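Local coordinates for protein chromosome-partitioning ATPase Soj (Thermus thermophilus, PDB 1WCV) that hydrolyses ATP and, in its ATP-bound state, binds double-stranded DNA cooperatively as nucleoprotein filaments, probably to partition the bacterial chromosome, at residues K20-L31 against D113-P121; V141-A152 against Q188-F197. One frame throughout, in Å; residues are numbered along the deposited sequence.

Overall arrangement
Both contacts pack helices of one P-loop NTPase fold and reach the same, mostly parallel sheet, but at different depths. Contact 1 is core: helix 18-33, which follows the P-loop, lies almost antiparallel over the central strand 114-118, near the middle of the chain, and its chemistry changes along its length from ionic at the nucleotide end to purely aliphatic at the other. Contact 2, centred about 21 Å away, is partly buried and joins two helices flanking the sheet edge, with strand 170-177 touching both; apolar packing carries it, while Glu190 and Arg194, on helix 185-197 but outside that packing, face the second subunit. The two contacts do not touch, their nearest atoms being about 6 Å apart.

Contact 1: residues K20-L31 against D113-P121; sequences KTTTAINLAAYL and DLVLLDAPP
Lys20, in the first turn of helix 18-33, crosses obliquely over the carboxylate of Asp118. CG leaves anti to the backbone N (chi1 178°), and bends at chi3 and chi4 curl the end of the chain until Lys20 NZ meets two acceptors: Asp118 OD1 at 2.7 Å, a salt bridge approached from above the carboxylate plane, and the carbonyl Ala119 O at 2.8 Å, also from above its plane. A methionine in its place, having no charged amine, would probably leave Asp118 OD1 and Ala119 O without this shared donor and the nucleotide site less positive. Thr21 comes at about a right angle to Asp118, its OG1 3.0 Å from the other oxygen, OD2, while Ala24 CB packs on the carboxylate carbon. In this P-loop NTPase fold Lys20 and Thr21 end the Walker A motif and bind ATP, Thr21 also the magnesium ion; Asp118, at the end of its strand, has the place of a Walker B aspartate. Farther along, contacts become aliphatic. Leu116 CD2 pushes against the helix backbone, 3.6 Å from Ala28 N, and touches Ala28 CB and Leu27 CB; its CD1 turns to Leu31. Leu31 CD1 meets Leu114 CD1 at 3.8 Å, the two side chains crossing at about a right angle.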
loop_
_atom_site.group_PDB
_atom_site.type_symbol
_atom_site.label_atom_id
_atom_site.label_comp_id
_atom_site.label_asym_id
_atom_site.label_seq_id
_atom_site.Cartn_x
_atom_site.Cartn_y
_atom_site.Cartn_z
ATOM N N LYS A 20 -4.722 -9.699 -14.620
ATOM C CA LYS A 20 -5.706 -8.722 -15.065
ATOM C C LYS A 20 -7.127 -9.170 -14.762
ATOM O O LYS A 20 -7.923 -8.417 -14.207
ATOM C CB LYS A 20 -5.565 -8.474 -16.569
ATOM C CG LYS A 20 -6.587 -7.487 -17.125
ATOM C CD LYS A 20 -6.453 -7.347 -18.637
ATOM C CE LYS A 20 -6.809 -8.650 -19.344
ATOM N NZ LYS A 20 -8.264 -8.930 -19.238
ATOM N N THR A 21 -7.445 -10.403 -15.133
ATOM C CA THR A 21 -8.785 -10.912 -14.893
ATOM C C THR A 21 -9.022 -11.154 -13.409
ATOM O O THR A 21 -10.120 -10.920 -12.908
ATOM C CB THR A 21 -9.038 -12.194 -15.710
ATOM O OG1 THR A 21 -9.133 -11.840 -17.095
ATOM C CG2 THR A 21 -10.334 -12.870 -15.280
ATOM N N THR A 22 -7.995 -11.614 -12.702
ATOM C CA THR A 22 -8.136 -11.831 -11.267
ATOM C C THR A 22 -8.418 -10.479 -10.618
ATOM O O THR A 22 -9.183 -10.387 -9.657
ATOM C CB THR A 22 -6.853 -12.440 -10.663
ATOM O OG1 THR A 22 -6.728 -13.802 -11.087
ATOM C CG2 THR A 22 -6.898 -12.400 -9.140
ATOM N N THR A 23 -7.812 -9.425 -11.154
ATOM C CA THR A 23 -8.036 -8.094 -10.609
ATOM C C THR A 23 -9.456 -7.623 -10.900
ATOM O O THR A 23 -10.102 -7.039 -10.031
ATOM C CB THR A 23 -7.042 -7.072 -11.178
ATOM O OG1 THR A 23 -5.718 -7.413 -10.755
ATOM C CG2 THR A 23 -7.380 -5.677 -10.709
ATOM N N ALA A 24 -9.940 -7.874 -12.114
ATOM C CA ALA A 24 -11.298 -7.452 -12.477
ATOM C C ALA A 24 -12.316 -8.136 -11.569
ATOM O O ALA A 24 -13.229 -7.499 -11.049
ATOM C CB ALA A 24 -11.594 -7.809 -13.934
ATOM N N ILE A 25 -12.142 -9.439 -11.387
ATOM C CA ILE A 25 -13.047 -10.225 -10.559
ATOM C C ILE A 25 -13.054 -9.792 -9.102
ATOM O O ILE A 25 -14.110 -9.537 -8.519
ATOM C CB ILE A 25 -12.674 -11.732 -10.582
ATOM C CG1 ILE A 25 -12.923 -12.327 -11.974
ATOM C CG2 ILE A 25 -13.447 -12.480 -9.491
ATOM C CD1 ILE A 25 -14.319 -12.154 -12.475
ATOM N N ASN A 26 -11.868 -9.706 -8.515
ATOM C CA ASN A 26 -11.780 -9.375 -7.107
ATOM C C ASN A 26 -11.963 -7.926 -6.739
ATOM O O ASN A 26 -12.380 -7.632 -5.620
ATOM C CB ASN A 26 -10.487 -9.941 -6.528
ATOM C CG ASN A 26 -10.491 -11.458 -6.520
ATOM O OD1 ASN A 26 -11.417 -12.081 -5.992
ATOM N ND2 ASN A 26 -9.467 -12.062 -7.109
ATOM N N LEU A 27 -11.673 -7.020 -7.670
ATOM C CA LEU A 27 -11.881 -5.602 -7.406
ATOM C C LEU A 27 -13.401 -5.445 -7.325
ATOM O O LEU A 27 -13.933 -4.740 -6.468
ATOM C CB LEU A 27 -11.356 -4.752 -8.564
ATOM C CG LEU A 27 -10.612 -3.441 -8.294
ATOM C CD1 LEU A 27 -10.829 -2.533 -9.494
ATOM C CD2 LEU A 27 -11.099 -2.758 -7.019
ATOM N N ALA A 28 -14.098 -6.122 -8.232
ATOM C CA ALA A 28 -15.548 -6.063 -8.269
ATOM C C ALA A 28 -16.134 -6.639 -6.988
ATOM O O ALA A 28 -17.074 -6.087 -6.426
ATOM C CB ALA A 28 -16.072 -6.829 -9.475
ATOM N N ALA A 29 -15.567 -7.746 -6.526
ATOM C CA ALA A 29 -16.055 -8.407 -5.319
ATOM C C ALA A 29 -15.940 -7.519 -4.094
ATOM O O ALA A 29 -16.856 -7.465 -3.265
ATOM C CB ALA A 29 -15.303 -9.707 -5.088
ATOM N N TYR A 30 -14.818 -6.818 -3.969
ATOM C CA TYR A 30 -14.637 -5.957 -2.816
ATOM C C TYR A 30 -15.283 -4.592 -2.930
ATOM O O TYR A 30 -15.641 -3.998 -1.918
ATOM C CB TYR A 30 -13.154 -5.852 -2.470
ATOM C CG TYR A 30 -12.666 -7.130 -1.828
ATOM C CD1 TYR A 30 -13.014 -7.445 -0.514
ATOM C CD2 TYR A 30 -11.927 -8.057 -2.551
ATOM C CE1 TYR A 30 -12.642 -8.658 0.059
ATOM C CE2 TYR A 30 -11.548 -9.276 -1.989
ATOM C CZ TYR A 30 -11.912 -9.569 -0.681
ATOM O OH TYR A 30 -11.552 -10.775 -0.132
ATOM N N LEU A 31 -15.444 -4.079 -4.146
ATOM C CA LEU A 31 -16.109 -2.791 -4.289
ATOM C C LEU A 31 -17.579 -3.031 -3.914
ATOM O O LEU A 31 -18.244 -2.162 -3.354
ATOM C CB LEU A 31 -15.981 -2.276 -5.728
ATOM C CG LEU A 31 -14.603 -1.724 -6.131
ATOM C CD1 LEU A 31 -14.604 -1.401 -7.621
ATOM C CD2 LEU A 31 -14.270 -0.478 -5.318
ATOM N N ASP A 113 -23.189 2.223 -9.530
ATOM C CA ASP A 113 -22.264 3.206 -8.984
ATOM C C ASP A 113 -20.955 3.074 -9.757
ATOM O O ASP A 113 -20.343 4.068 -10.136
ATOM C CB ASP A 113 -21.980 2.933 -7.506
ATOM C CG ASP A 113 -23.178 3.185 -6.623
ATOM O OD1 ASP A 113 -23.706 4.314 -6.660
ATOM O OD2 ASP A 113 -23.582 2.256 -5.891
ATOM N N LEU A 114 -20.544 1.828 -9.985
ATOM C CA LEU A 114 -19.296 1.536 -10.686
ATOM C C LEU A 114 -19.433 0.417 -11.715
ATOM O O LEU A 114 -20.103 -0.593 -11.480
ATOM C CB LEU A 114 -18.218 1.140 -9.678
ATOM C CG LEU A 114 -17.912 2.119 -8.547
ATOM C CD1 LEU A 114 -17.076 1.418 -7.498
ATOM C CD2 LEU A 114 -17.190 3.343 -9.090
ATOM N N VAL A 115 -18.774 0.601 -12.854
ATOM C CA VAL A 115 -18.799 -0.381 -13.928
ATOM C C VAL A 115 -17.361 -0.749 -14.288
ATOM O O VAL A 115 -16.576 0.117 -14.660
ATOM C CB VAL A 115 -19.490 0.189 -15.180
ATOM C CG1 VAL A 115 -19.624 -0.904 -16.240
ATOM C CG2 VAL A 115 -20.856 0.757 -14.804
ATOM N N LEU A 116 -17.018 -2.025 -14.147
ATOM C CA LEU A 116 -15.666 -2.496 -14.466
ATOM C C LEU A 116 -15.690 -3.221 -15.801
ATOM O O LEU A 116 -16.525 -4.094 -16.021
ATOM C CB LEU A 116 -15.149 -3.445 -13.373
ATOM C CG LEU A 116 -14.572 -2.813 -12.097
ATOM C CD1 LEU A 116 -15.550 -1.818 -11.499
ATOM C CD2 LEU A 116 -14.256 -3.916 -11.090
ATOM N N LEU A 117 -14.772 -2.861 -16.691
ATOM C CA LEU A 117 -14.714 -3.492 -18.009
ATOM C C LEU A 117 -13.434 -4.296 -18.153
ATOM O O LEU A 117 -12.358 -3.716 -18.249
ATOM C CB LEU A 117 -14.748 -2.421 -19.096
ATOM C CG LEU A 117 -15.834 -1.352 -19.003
ATOM C CD1 LEU A 117 -15.525 -0.234 -19.990
ATOM C CD2 LEU A 117 -17.198 -1.978 -19.281
ATOM N N ASP A 118 -13.545 -5.621 -18.167
ATOM C CA ASP A 118 -12.370 -6.474 -18.316
ATOM C C ASP A 118 -12.050 -6.591 -19.801
ATOM O O ASP A 118 -12.623 -7.417 -20.504
ATOM C CB ASP A 118 -12.626 -7.855 -17.710
ATOM C CG ASP A 118 -11.362 -8.688 -17.618
ATOM O OD1 ASP A 118 -10.261 -8.092 -17.559
ATOM O OD2 ASP A 118 -11.459 -9.935 -17.589
ATOM N N ALA A 119 -11.116 -5.760 -20.259
ATOM C CA ALA A 119 -10.719 -5.707 -21.664
ATOM C C ALA A 119 -9.712 -6.757 -22.103
ATOM O O ALA A 119 -8.828 -7.155 -21.345
ATOM C CB ALA A 119 -10.167 -4.327 -21.978
ATOM N N PRO A 120 -9.835 -7.225 -23.351
ATOM C CA PRO A 120 -8.896 -8.231 -23.850
ATOM C C PRO A 120 -7.558 -7.544 -24.127
ATOM O O PRO A 120 -7.493 -6.320 -24.238
ATOM C CB PRO A 120 -9.569 -8.732 -25.123
ATOM C CG PRO A 120 -10.307 -7.537 -25.608
ATOM C CD PRO A 120 -10.887 -6.937 -24.342
ATOM N N PRO A 121 -6.475 -8.321 -24.230
ATOM C CA PRO A 121 -5.162 -7.728 -24.496
ATOM C C PRO A 121 -4.956 -7.423 -25.974
ATOM O O PRO A 121 -5.857 -7.624 -26.789
ATOM C CB PRO A 121 -4.205 -8.801 -24.001
ATOM C CG PRO A 121 -4.930 -10.060 -24.376
ATOM C CD PRO A 121 -6.351 -9.759 -23.930
#

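Contact 2: residues V141-A152 against Q188-F197; sequences VQAEYYALEGVA and QVEAQLRAHF
Leu148 fits as a knob into a hole formed by Gln192, Leu193, His196 and Phe197. Its CB leaves to one flank, not straight at the opposing helix, and CG, set anti to the carbonyl carbon (chi1 -72°), carries both methyls over to it. Leu148 CD1 rests on Gln192 CG at 3.6 Å; its CD2 reaches Leu193 CD2 at 3.7 Å and lies more loosely against His196 CB and Phe197 CE2. The helical segments 146-152 and 188-197 run in roughly the same direction, 32° apart, their axes 10.0 Å from each other at the closest, as helices following neighbouring parallel strands do in an alpha/beta fold; Ile174 and Val176 of strand 170-177 floor the seam. Next along, Phe197 is held between two groups: Val151 CG1 makes a CH-pi contact 3.8 Å from the ring centroid, and CD2 of His196 lies on the opposite face. The carbonyl Leu148 O approaches the ring edge in its plane, 3.6 Å from Phe197 CZ. At the other end Val189 splits its methyls. Val189 CG1, anti to the backbone N, lies 3.5 Å from Glu144 O, whereas its CG2 packs obliquely against the Tyr145 ring, 3.7 Å from Tyr145 CD1. Beyond the seam, Glu190 forms a salt bridge with Arg237 of the second subunit.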
loop_
_atom_site.group_PDB
_atom_site.type_symbol
_atom_site.label_atom_id
_atom_site.label_comp_id
_atom_site.label_asym_id
_atom_site.label_seq_id
_atom_site.Cartn_x
_atom_site.Cartn_y
_atom_site.Cartn_z
ATOM N N VAL A 141 -0.240 -5.240 -14.091
ATOM C CA VAL A 141 0.945 -5.788 -14.725
ATOM C C VAL A 141 1.624 -6.745 -13.769
ATOM O O VAL A 141 1.384 -6.697 -12.570
ATOM C CB VAL A 141 1.959 -4.679 -15.114
ATOM C CG1 VAL A 141 1.280 -3.624 -15.964
ATOM C CG2 VAL A 141 2.551 -4.044 -13.866
ATOM N N GLN A 142 2.446 -7.637 -14.309
ATOM C CA GLN A 142 3.177 -8.566 -13.466
ATOM C C GLN A 142 4.507 -7.928 -13.142
ATOM O O GLN A 142 5.002 -7.090 -13.895
ATOM C CB GLN A 142 3.396 -9.901 -14.175
ATOM C CG GLN A 142 2.138 -10.732 -14.330
ATOM C CD GLN A 142 2.440 -12.125 -14.850
ATOM O OE1 GLN A 142 3.191 -12.881 -14.230
ATOM N NE2 GLN A 142 1.860 -12.472 -15.996
ATOM N N ALA A 143 5.084 -8.317 -12.012
ATOM C CA ALA A 143 6.356 -7.761 -11.585
ATOM C C ALA A 143 7.523 -8.353 -12.371
ATOM O O ALA A 143 8.367 -9.061 -11.817
ATOM C CB ALA A 143 6.548 -7.995 -10.089
ATOM N N GLU A 144 7.560 -8.049 -13.665
ATOM C CA GLU A 144 8.614 -8.522 -14.563
ATOM C C GLU A 144 9.160 -7.296 -15.276
ATOM O O GLU A 144 8.430 -6.328 -15.484
ATOM C CB GLU A 144 8.039 -9.490 -15.598
ATOM C CG GLU A 144 7.403 -10.740 -15.023
ATOM C CD GLU A 144 6.711 -11.572 -16.092
ATOM O OE1 GLU A 144 6.261 -12.694 -15.779
ATOM O OE2 GLU A 144 6.616 -11.100 -17.246
ATOM N N TYR A 145 10.427 -7.331 -15.669
ATOM C CA TYR A 145 11.021 -6.177 -16.333
ATOM C C TYR A 145 10.306 -5.695 -17.596
ATOM O O TYR A 145 10.359 -4.506 -17.917
ATOM C CB TYR A 145 12.503 -6.427 -16.644
ATOM C CG TYR A 145 13.416 -5.604 -15.766
ATOM C CD1 TYR A 145 13.691 -5.992 -14.452
ATOM C CD2 TYR A 145 13.948 -4.394 -16.220
ATOM C CE1 TYR A 145 14.469 -5.193 -13.609
ATOM C CE2 TYR A 145 14.726 -3.587 -15.385
ATOM C CZ TYR A 145 14.980 -3.992 -14.081
ATOM O OH TYR A 145 15.735 -3.198 -13.250
ATOM N N TYR A 146 9.632 -6.593 -18.309
ATOM C CA TYR A 146 8.945 -6.157 -19.517
ATOM C C TYR A 146 7.848 -5.149 -19.200
ATOM O O TYR A 146 7.460 -4.356 -20.057
ATOM C CB TYR A 146 8.325 -7.330 -20.282
ATOM C CG TYR A 146 7.602 -6.844 -21.518
ATOM C CD1 TYR A 146 6.257 -6.472 -21.461
ATOM C CD2 TYR A 146 8.298 -6.610 -22.705
ATOM C CE1 TYR A 146 5.628 -5.863 -22.548
ATOM C CE2 TYR A 146 7.681 -6.003 -23.795
ATOM C CZ TYR A 146 6.347 -5.627 -23.707
ATOM O OH TYR A 146 5.746 -4.973 -24.760
ATOM N N ALA A 147 7.356 -5.170 -17.967
ATOM C CA ALA A 147 6.278 -4.263 -17.591
ATOM C C ALA A 147 6.642 -2.806 -17.817
ATOM O O ALA A 147 5.766 -1.980 -18.066
ATOM C CB ALA A 147 5.878 -4.492 -16.128
ATOM N N LEU A 148 7.928 -2.485 -17.728
ATOM C CA LEU A 148 8.369 -1.111 -17.935
ATOM C C LEU A 148 7.978 -0.620 -19.324
ATOM O O LEU A 148 7.397 0.455 -19.456
ATOM C CB LEU A 148 9.888 -0.996 -17.757
ATOM C CG LEU A 148 10.416 -1.114 -16.326
ATOM C CD1 LEU A 148 11.930 -1.226 -16.355
ATOM C CD2 LEU A 148 9.977 0.095 -15.506
ATOM N N GLU A 149 8.298 -1.404 -20.354
ATOM C CA GLU A 149 7.949 -1.018 -21.717
ATOM C C GLU A 149 6.474 -1.294 -22.016
ATOM O O GLU A 149 5.836 -0.545 -22.755
ATOM C CB GLU A 149 8.836 -1.746 -22.735
ATOM C CG GLU A 149 9.028 -3.228 -22.481
ATOM C CD GLU A 149 10.322 -3.546 -21.746
ATOM O OE1 GLU A 149 10.424 -3.242 -20.535
ATOM O OE2 GLU A 149 11.243 -4.102 -22.388
ATOM N N GLY A 150 5.934 -2.363 -21.436
ATOM C CA GLY A 150 4.534 -2.694 -21.650
ATOM C C GLY A 150 3.626 -1.584 -21.155
ATOM O O GLY A 150 2.659 -1.206 -21.819
ATOM N N VAL A 151 3.931 -1.064 -19.974
ATOM C CA VAL A 151 3.135 0.017 -19.419
ATOM C C VAL A 151 3.318 1.279 -20.257
ATOM O O VAL A 151 2.349 1.960 -20.571
ATOM C CB VAL A 151 3.525 0.311 -17.953
ATOM C CG1 VAL A 151 2.881 1.609 -17.489
ATOM C CG2 VAL A 151 3.070 -0.837 -17.070
ATOM N N ALA A 152 4.559 1.586 -20.625
ATOM C CA ALA A 152 4.817 2.782 -21.424
ATOM C C ALA A 152 3.975 2.759 -22.699
ATOM O O ALA A 152 3.416 3.779 -23.108
ATOM C CB ALA A 152 6.306 2.871 -21.770
ATOM N N GLN A 188 13.007 -5.472 -6.835
ATOM C CA GLN A 188 13.729 -4.630 -7.779
ATOM C C GLN A 188 12.848 -4.123 -8.921
ATOM O O GLN A 188 12.925 -2.958 -9.309
ATOM C CB GLN A 188 14.937 -5.392 -8.336
ATOM C CG GLN A 188 15.805 -4.550 -9.250
ATOM C CD GLN A 188 16.203 -3.236 -8.606
ATOM O OE1 GLN A 188 16.328 -2.216 -9.285
ATOM N NE2 GLN A 188 16.409 -3.253 -7.291
ATOM N N VAL A 189 12.000 -4.988 -9.458
ATOM C CA VAL A 189 11.129 -4.558 -10.541
ATOM C C VAL A 189 10.113 -3.529 -10.047
ATOM O O VAL A 189 9.842 -2.543 -10.731
ATOM C CB VAL A 189 10.383 -5.745 -11.169
ATOM C CG1 VAL A 189 9.460 -5.244 -12.282
ATOM C CG2 VAL A 189 11.384 -6.743 -11.723
ATOM N N GLU A 190 9.542 -3.755 -8.868
ATOM C CA GLU A 190 8.566 -2.808 -8.330
ATOM C C GLU A 190 9.220 -1.447 -8.140
ATOM O O GLU A 190 8.663 -0.412 -8.520
ATOM C CB GLU A 190 8.017 -3.280 -6.979
ATOM C CG GLU A 190 6.934 -2.354 -6.423
ATOM C CD GLU A 190 6.440 -2.780 -5.054
ATOM O OE1 GLU A 190 6.450 -3.996 -4.774
ATOM O OE2 GLU A 190 6.025 -1.903 -4.269
ATOM N N ALA A 191 10.409 -1.463 -7.542
ATOM C CA ALA A 191 11.152 -0.234 -7.289
ATOM C C ALA A 191 11.362 0.537 -8.581
ATOM O O ALA A 191 11.220 1.762 -8.615
ATOM C CB ALA A 191 12.500 -0.558 -6.636
ATOM N N GLN A 192 11.689 -0.181 -9.652
ATOM C CA GLN A 192 11.907 0.469 -10.937
ATOM C C GLN A 192 10.589 0.989 -11.521
ATOM O O GLN A 192 10.554 2.045 -12.146
ATOM C CB GLN A 192 12.609 -0.492 -11.905
ATOM C CG GLN A 192 12.979 0.129 -13.234
ATOM C CD GLN A 192 13.699 1.458 -13.075
ATOM O OE1 GLN A 192 14.526 1.627 -12.177
ATOM N NE2 GLN A 192 13.396 2.408 -13.958
ATOM N N LEU A 193 9.495 0.266 -11.315
ATOM C CA LEU A 193 8.211 0.750 -11.814
ATOM C C LEU A 193 7.841 2.055 -11.103
ATOM O O LEU A 193 7.346 2.987 -11.724
ATOM C CB LEU A 193 7.110 -0.295 -11.601
ATOM C CG LEU A 193 7.157 -1.445 -12.616
ATOM C CD1 LEU A 193 6.242 -2.579 -12.184
ATOM C CD2 LEU A 193 6.753 -0.914 -13.984
ATOM N N ARG A 194 8.094 2.119 -9.798
ATOM C CA ARG A 194 7.787 3.324 -9.038
ATOM C C ARG A 194 8.740 4.459 -9.388
ATOM O O ARG A 194 8.338 5.613 -9.436
ATOM C CB ARG A 194 7.835 3.042 -7.534
ATOM C CG ARG A 194 6.729 2.111 -7.072
ATOM C CD ARG A 194 6.685 1.998 -5.568
ATOM N NE ARG A 194 5.814 0.901 -5.164
ATOM C CZ ARG A 194 4.486 0.929 -5.218
ATOM N NH1 ARG A 194 3.846 2.008 -5.645
ATOM N NH2 ARG A 194 3.802 -0.153 -4.888
ATOM N N ALA A 195 9.999 4.126 -9.647
ATOM C CA ALA A 195 10.969 5.142 -10.021
ATOM C C ALA A 195 10.588 5.757 -11.365
ATOM O O ALA A 195 10.704 6.962 -11.560
ATOM C CB ALA A 195 12.369 4.532 -10.107
ATOM N N HIS A 196 10.122 4.928 -12.293
ATOM C CA HIS A 196 9.760 5.423 -13.615
ATOM C C HIS A 196 8.347 6.000 -13.745
ATOM O O HIS A 196 8.145 6.977 -14.464
ATOM C CB HIS A 196 9.953 4.316 -14.658
ATOM C CG HIS A 196 9.892 4.806 -16.070
ATOM N ND1 HIS A 196 10.739 5.781 -16.552
ATOM C CD2 HIS A 196 9.076 4.474 -17.097
ATOM C CE1 HIS A 196 10.446 6.029 -17.816
ATOM N NE2 HIS A 196 9.440 5.250 -18.171
ATOM N N PHE A 197 7.372 5.418 -13.048
ATOM C CA PHE A 197 5.996 5.905 -13.148
ATOM C C PHE A 197 5.472 6.635 -11.910
ATOM O O PHE A 197 4.373 7.188 -11.918
ATOM C CB PHE A 197 5.081 4.736 -13.524
ATOM C CG PHE A 197 5.398 4.148 -14.873
ATOM C CD1 PHE A 197 5.184 4.892 -16.028
ATOM C CD2 PHE A 197 5.956 2.880 -14.989
ATOM C CE1 PHE A 197 5.523 4.388 -17.276
ATOM C CE2 PHE A 197 6.301 2.363 -16.242
ATOM C CZ PHE A 197 6.083 3.118 -17.383
#